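Exopolysaccharide biosynthesis protein (Pantoea stewartii subsp. stewartii DC283, PDB 6TGF) modifies the glycan of the bacterial biofilm, probably as a hydrolase, and is built on a bacteriophage tailspike-like parallel beta-helix. Local coordinates at residues V543-A548 / M664-P669; P613-R618 / F630-G635. All blocks are in the same frame, centred on the assembly; numbering follows the deposited sequence.

Contact 1: V543-A548 / M664-P669; sequences VWYELA and MAKATP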
loop_
_atom_site.group_PDB
_atom_site.type_symbol
_atom_site.label_atom_id
_atom_site.label_comp_id
_atom_site.label_asym_id
_atom_site.label_seq_id
_atom_site.Cartn_x
_atom_site.Cartn_y
_atom_site.Cartn_z
ATOM N N VAL B 543 -43.569 -27.942 12.558
ATOM C CA VAL B 543 -42.233 -28.610 12.604
ATOM C C VAL B 543 -41.406 -27.988 13.734
ATOM O O VAL B 543 -41.391 -26.747 13.846
ATOM C CB VAL B 543 -41.504 -28.503 11.250
ATOM C CG1 VAL B 543 -40.155 -29.208 11.271
ATOM C CG2 VAL B 543 -42.357 -29.031 10.107
ATOM N N TRP B 544 -40.741 -28.832 14.529
ATOM C CA TRP B 544 -39.831 -28.426 15.634
ATOM C C TRP B 544 -38.450 -28.082 15.064
ATOM O O TRP B 544 -37.911 -28.896 14.291
ATOM C CB TRP B 544 -39.732 -29.529 16.696
ATOM C CG TRP B 544 -40.859 -29.532 17.681
ATOM C CD1 TRP B 544 -41.889 -30.423 17.757
ATOM C CD2 TRP B 544 -41.067 -28.585 18.744
ATOM N NE1 TRP B 544 -42.722 -30.098 18.793
ATOM C CE2 TRP B 544 -42.244 -28.976 19.417
ATOM C CE3 TRP B 544 -40.377 -27.452 19.191
ATOM C CZ2 TRP B 544 -42.740 -28.271 20.512
ATOM C CZ3 TRP B 544 -40.871 -26.756 20.272
ATOM C CH2 TRP B 544 -42.037 -27.161 20.921
ATOM N N TYR B 545 -37.916 -26.915 15.438
ATOM C CA TYR B 545 -36.528 -26.464 15.149
ATOM C C TYR B 545 -35.817 -26.150 16.470
ATOM O O TYR B 545 -36.479 -25.629 17.389
ATOM C CB TYR B 545 -36.524 -25.216 14.262
ATOM C CG TYR B 545 -36.764 -25.463 12.794
ATOM C CD1 TYR B 545 -35.712 -25.699 11.925
ATOM C CD2 TYR B 545 -38.043 -25.440 12.265
ATOM C CE1 TYR B 545 -35.923 -25.918 10.574
ATOM C CE2 TYR B 545 -38.272 -25.657 10.916
ATOM C CZ TYR B 545 -37.209 -25.897 10.066
ATOM O OH TYR B 545 -37.430 -26.111 8.735
ATOM N N GLU B 546 -34.522 -26.467 16.559
ATOM C CA GLU B 546 -33.595 -25.877 17.560
ATOM C C GLU B 546 -33.011 -24.602 16.944
ATOM O O GLU B 546 -32.297 -24.714 15.930
ATOM C CB GLU B 546 -32.486 -26.853 17.955
ATOM C CG GLU B 546 -31.634 -26.353 19.112
ATOM C CD GLU B 546 -30.514 -27.281 19.554
ATOM O OE1 GLU B 546 -30.488 -28.443 19.099
ATOM O OE2 GLU B 546 -29.666 -26.835 20.354
ATOM N N LEU B 547 -33.335 -23.437 17.513
ATOM C CA LEU B 547 -32.838 -22.122 17.029
ATOM C C LEU B 547 -31.335 -22.032 17.305
ATOM O O LEU B 547 -30.559 -22.002 16.330
ATOM C CB LEU B 547 -33.602 -20.986 17.720
ATOM C CG LEU B 547 -35.069 -20.824 17.319
ATOM C CD1 LEU B 547 -35.668 -19.593 17.977
ATOM C CD2 LEU B 547 -35.231 -20.740 15.808
ATOM N N ALA B 548 -30.941 -22.023 18.580
ATOM C CA ALA B 548 -29.536 -21.839 19.011
ATOM C C ALA B 548 -29.363 -22.232 20.480
ATOM O O ALA B 548 -30.379 -22.424 21.175
ATOM C CB ALA B 548 -29.131 -20.402 18.791
ATOM N N MET B 664 -30.314 -23.844 14.192
ATOM C CA MET B 664 -31.328 -23.478 13.167
ATOM C C MET B 664 -31.645 -24.707 12.303
ATOM O O MET B 664 -31.683 -24.578 11.063
ATOM C CB MET B 664 -30.794 -22.327 12.305
ATOM C CG MET B 664 -31.700 -21.115 12.256
ATOM S SD MET B 664 -32.008 -20.328 13.861
ATOM C CE MET B 664 -30.359 -19.776 14.290
ATOM N N ALA B 665 -31.873 -25.856 12.952
ATOM C CA ALA B 665 -32.014 -27.192 12.324
ATOM C C ALA B 665 -33.253 -27.905 12.876
ATOM O O ALA B 665 -33.610 -27.649 14.042
ATOM C CB ALA B 665 -30.767 -28.001 12.579
ATOM N N LYS B 666 -33.870 -28.771 12.064
ATOM C CA LYS B 666 -35.027 -29.619 12.462
ATOM C C LYS B 666 -34.594 -30.546 13.600
ATOM O O LYS B 666 -33.706 -31.388 13.370
ATOM C CB LYS B 666 -35.559 -30.423 11.271
ATOM C CG LYS B 666 -36.464 -29.639 10.332
ATOM C CD LYS B 666 -36.652 -30.283 8.977
ATOM C CE LYS B 666 -37.175 -29.313 7.939
ATOM N NZ LYS B 666 -36.937 -29.802 6.562
ATOM N N ALA B 667 -35.196 -30.379 14.781
ATOM C CA ALA B 667 -34.893 -31.147 16.010
ATOM C C ALA B 667 -36.067 -31.034 16.989
ATOM O O ALA B 667 -36.422 -29.897 17.349
ATOM C CB ALA B 667 -33.615 -30.634 16.627
ATOM N N THR B 668 -36.643 -32.171 17.392
ATOM C CA THR B 668 -37.705 -32.259 18.429
ATOM C C THR B 668 -37.044 -32.165 19.800
ATOM O O THR B 668 -36.109 -32.911 20.079
ATOM C CB THR B 668 -38.524 -33.550 18.300
ATOM O OG1 THR B 668 -38.696 -33.852 16.914
ATOM C CG2 THR B 668 -39.876 -33.453 18.972
ATOM N N PRO B 669 -37.488 -31.250 20.693
ATOM C CA PRO B 669 -36.869 -31.113 22.010
ATOM C C PRO B 669 -37.108 -32.366 22.864
ATOM O O PRO B 669 -38.183 -32.936 22.777
ATOM C CB PRO B 669 -37.546 -29.878 22.625
ATOM C CG PRO B 669 -38.861 -29.759 21.884
ATOM C CD PRO B 669 -38.604 -30.312 20.498
#
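Trp544 CG is anti to the Trp544 carbonyl carbon (chi1 -82°), and from there the indole presents a face to Pro669; Tyr545 CG is anti in the same way (chi1 -79°), and its ring lies against Lys666. The two rings are used differently. Pro669 CD sits over one face of the indole, displaced toward the rim and 3.5 Å from Trp544 CD2, in a CH-pi contact; Pro669 CG comes near Trp544 CE3 and CZ3, the pyrrolidine and the indole crossing at about a right angle. Thr668 adds its CG2 methyl beside Trp544 CD1. Tyr545 instead runs alongside Lys666, both side chains pointing the same way: Lys666 CG lies over the phenol face, 4.1 Å from the ring centroid, and the extended aliphatic chain carries CE to within 3.3 Å of Tyr545 OH. Between these groups the backbones pair antiparallel, with Glu546 N bonded to Ala665 O at 2.9 Å and Ala667 N to Trp544 O at 3.1 Å. Where strand 659-664 ends, Met664 and Ala665 both face Glu546 and form a G1 beta bulge; Met664, in its first position, takes up left-handed backbone angles. Ala665 N donates to Glu546 O (3.2 Å), and Met664 N to Leu547 O (2.8 Å). Bent at chi2 and chi3, the Met664 side chain lays SD against Leu547 CD2 at 3.8 Å. Tyr545, Leu547 and Met664 also touch Leu535 of the facing sheet of this beta-sandwich, whereas Trp544 lies on the other side, where Arg618 touches both it and Pro669.

Contact 2: P613-R618 / F630-G635; sequences PVLDVR and FIRLAG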
loop_
_atom_site.group_PDB
_atom_site.type_symbol
_atom_site.label_atom_id
_atom_site.label_comp_id
_atom_site.label_asym_id
_atom_site.label_seq_id
_atom_site.Cartn_x
_atom_site.Cartn_y
_atom_site.Cartn_z
ATOM N N PRO B 613 -45.906 -17.111 13.484
ATOM C CA PRO B 613 -45.142 -18.190 12.857
ATOM C C PRO B 613 -44.811 -19.341 13.823
ATOM O O PRO B 613 -44.361 -20.369 13.351
ATOM C CB PRO B 613 -43.863 -17.475 12.396
ATOM C CG PRO B 613 -43.662 -16.380 13.423
ATOM C CD PRO B 613 -45.058 -15.960 13.837
ATOM N N VAL B 614 -45.046 -19.146 15.128
ATOM C CA VAL B 614 -44.692 -20.105 16.218
ATOM C C VAL B 614 -45.971 -20.515 16.962
ATOM O O VAL B 614 -46.799 -19.629 17.248
ATOM C CB VAL B 614 -43.652 -19.487 17.174
ATOM C CG1 VAL B 614 -43.365 -20.377 18.375
ATOM C CG2 VAL B 614 -42.361 -19.145 16.446
ATOM N N LEU B 615 -46.108 -21.813 17.264
ATOM C CA LEU B 615 -47.242 -22.405 18.028
ATOM C C LEU B 615 -46.811 -22.701 19.469
ATOM O O LEU B 615 -47.613 -22.436 20.385
ATOM C CB LEU B 615 -47.703 -23.692 17.337
ATOM C CG LEU B 615 -48.234 -23.542 15.911
ATOM C CD1 LEU B 615 -48.716 -24.883 15.382
ATOM C CD2 LEU B 615 -49.353 -22.514 15.835
ATOM N N ASP B 616 -45.604 -23.247 19.653
ATOM C CA ASP B 616 -45.055 -23.682 20.966
ATOM C C ASP B 616 -43.584 -23.263 21.071
ATOM O O ASP B 616 -42.934 -23.099 20.019
ATOM C CB ASP B 616 -45.190 -25.197 21.151
ATOM C CG ASP B 616 -46.531 -25.636 21.712
ATOM O OD1 ASP B 616 -46.814 -25.304 22.881
ATOM O OD2 ASP B 616 -47.281 -26.308 20.975
ATOM N N VAL B 617 -43.095 -23.101 22.304
ATOM C CA VAL B 617 -41.663 -22.832 22.632
ATOM C C VAL B 617 -41.273 -23.709 23.827
ATOM O O VAL B 617 -41.986 -23.662 24.850
ATOM C CB VAL B 617 -41.419 -21.341 22.931
ATOM C CG1 VAL B 617 -39.989 -21.072 23.377
ATOM C CG2 VAL B 617 -41.776 -20.458 21.747
ATOM N N ARG B 618 -40.192 -24.479 23.687
ATOM C CA ARG B 618 -39.554 -25.253 24.784
ATOM C C ARG B 618 -38.067 -24.886 24.826
ATOM O O ARG B 618 -37.538 -24.454 23.783
ATOM C CB ARG B 618 -39.758 -26.756 24.578
ATOM C CG ARG B 618 -41.216 -27.169 24.431
ATOM C CD ARG B 618 -41.392 -28.674 24.406
ATOM N NE ARG B 618 -41.266 -29.251 25.739
ATOM C CZ ARG B 618 -42.271 -29.457 26.590
ATOM N NH1 ARG B 618 -43.514 -29.143 26.261
ATOM N NH2 ARG B 618 -42.024 -29.985 27.776
ATOM N N PHE B 630 -35.893 -24.102 21.556
ATOM C CA PHE B 630 -36.636 -24.804 20.477
ATOM C C PHE B 630 -37.944 -24.054 20.206
ATOM O O PHE B 630 -38.539 -23.524 21.165
ATOM C CB PHE B 630 -36.917 -26.258 20.867
ATOM C CG PHE B 630 -35.695 -27.127 21.025
ATOM C CD1 PHE B 630 -34.895 -27.027 22.152
ATOM C CD2 PHE B 630 -35.356 -28.060 20.056
ATOM C CE1 PHE B 630 -33.774 -27.831 22.301
ATOM C CE2 PHE B 630 -34.238 -28.866 20.208
ATOM C CZ PHE B 630 -33.448 -28.748 21.329
ATOM N N ILE B 631 -38.369 -24.005 18.940
ATOM C CA ILE B 631 -39.673 -23.412 18.515
ATOM C C ILE B 631 -40.403 -24.419 17.618
ATOM O O ILE B 631 -39.750 -25.024 16.743
ATOM C CB ILE B 631 -39.483 -22.043 17.825
ATOM C CG1 ILE B 631 -38.645 -22.126 16.545
ATOM C CG2 ILE B 631 -38.901 -21.032 18.801
ATOM C CD1 ILE B 631 -38.906 -20.995 15.575
ATOM N N ARG B 632 -41.704 -24.606 17.857
ATOM C CA ARG B 632 -42.610 -25.395 16.982
ATOM C C ARG B 632 -43.100 -24.466 15.868
ATOM O O ARG B 632 -44.116 -23.772 16.071
ATOM C CB ARG B 632 -43.766 -25.995 17.789
ATOM C CG ARG B 632 -44.591 -27.016 17.019
ATOM C CD ARG B 632 -45.381 -27.943 17.924
ATOM N NE ARG B 632 -45.586 -29.241 17.294
ATOM C CZ ARG B 632 -46.725 -29.675 16.756
ATOM N NH1 ARG B 632 -47.813 -28.923 16.768
ATOM N NH2 ARG B 632 -46.774 -30.876 16.206
ATOM N N LEU B 633 -42.369 -24.438 14.751
ATOM C CA LEU B 633 -42.649 -23.557 13.588
ATOM C C LEU B 633 -43.999 -23.965 12.982
ATOM O O LEU B 633 -44.175 -25.165 12.696
ATOM C CB LEU B 633 -41.499 -23.683 12.582
ATOM C CG LEU B 633 -41.365 -22.549 11.568
ATOM C CD1 LEU B 633 -41.175 -21.201 12.254
ATOM C CD2 LEU B 633 -40.217 -22.813 10.609
ATOM N N ALA B 634 -44.913 -23.001 12.827
ATOM C CA ALA B 634 -46.318 -23.197 12.395
ATOM C C ALA B 634 -46.368 -23.855 11.013
ATOM O O ALA B 634 -45.341 -23.856 10.311
ATOM C CB ALA B 634 -47.041 -21.873 12.384
ATOM N N GLY B 635 -47.530 -24.398 10.643
ATOM C CA GLY B 635 -47.803 -24.907 9.286
ATOM C C GLY B 635 -47.926 -23.762 8.297
ATOM O O GLY B 635 -48.560 -22.747 8.651
#
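Arg632 and Asp616 run side by side across a beta hairpin of strands 614-620 and 626-633, both leaving the face that carries Arg618 and Phe630. Arg632 CB lies 3.7 Å from Asp616 CB. CG is anti to the backbone N (chi1 -170°), and the chain stays extended as far as NE, bringing Arg632 CD to 3.9 Å from Asp616 OD2. At the tip, Arg632 NH1 remains 5.0 Å from Asp616 OD2, so the opposite charges are near without pairing; the carboxylate and guanidinium planes are turned 59° apart. Leu615 CD1 approaches the guanidinium obliquely, at 4.4 Å from Arg632 NH1. On the other face Ile631 touches two valines, its CD1 meeting Val614 CG2 and its CG2 meeting Val617 CG2, and Ile593 of the opposing sheet packs against Ile631 and Val617. Arg618 keeps its tip away from the partner strand, where NH2 bonds to Ser673 O. The chain turns a corner at Leu615, where Leu615 N reaches Arg632 O at 3.0 Å and Arg632 N bonds to Asp616 O; the antiparallel pairing resumes beyond it with Val614 opposite Leu633. Beyond the strand end, Ala634 N donates to Pro613 O over 2.7 Å, nearly straight at 172°.

Overall arrangement
Contact 2 is nested in the chain loop that contact 1 closes, and their centres lie 9 Å apart in one antiparallel sheet. Strands 543-551 and 626-633 are its neighbouring members, linked by probable hydrogen bonds from Leu633 N to Val543 O (2.7 Å) and from Ile631 N to Tyr545 O (2.9 Å). Segment 543-548 thus has 664-669 on one flank and 630-635 on the other, with 613-618 one strand further. The indole of contact 1 reaches over the backbone of contact 2, Trp544 CZ3 lying 3.3 Å from Arg632 N. Both contacts belong to the sandwich that follows the beta-helix in sequence.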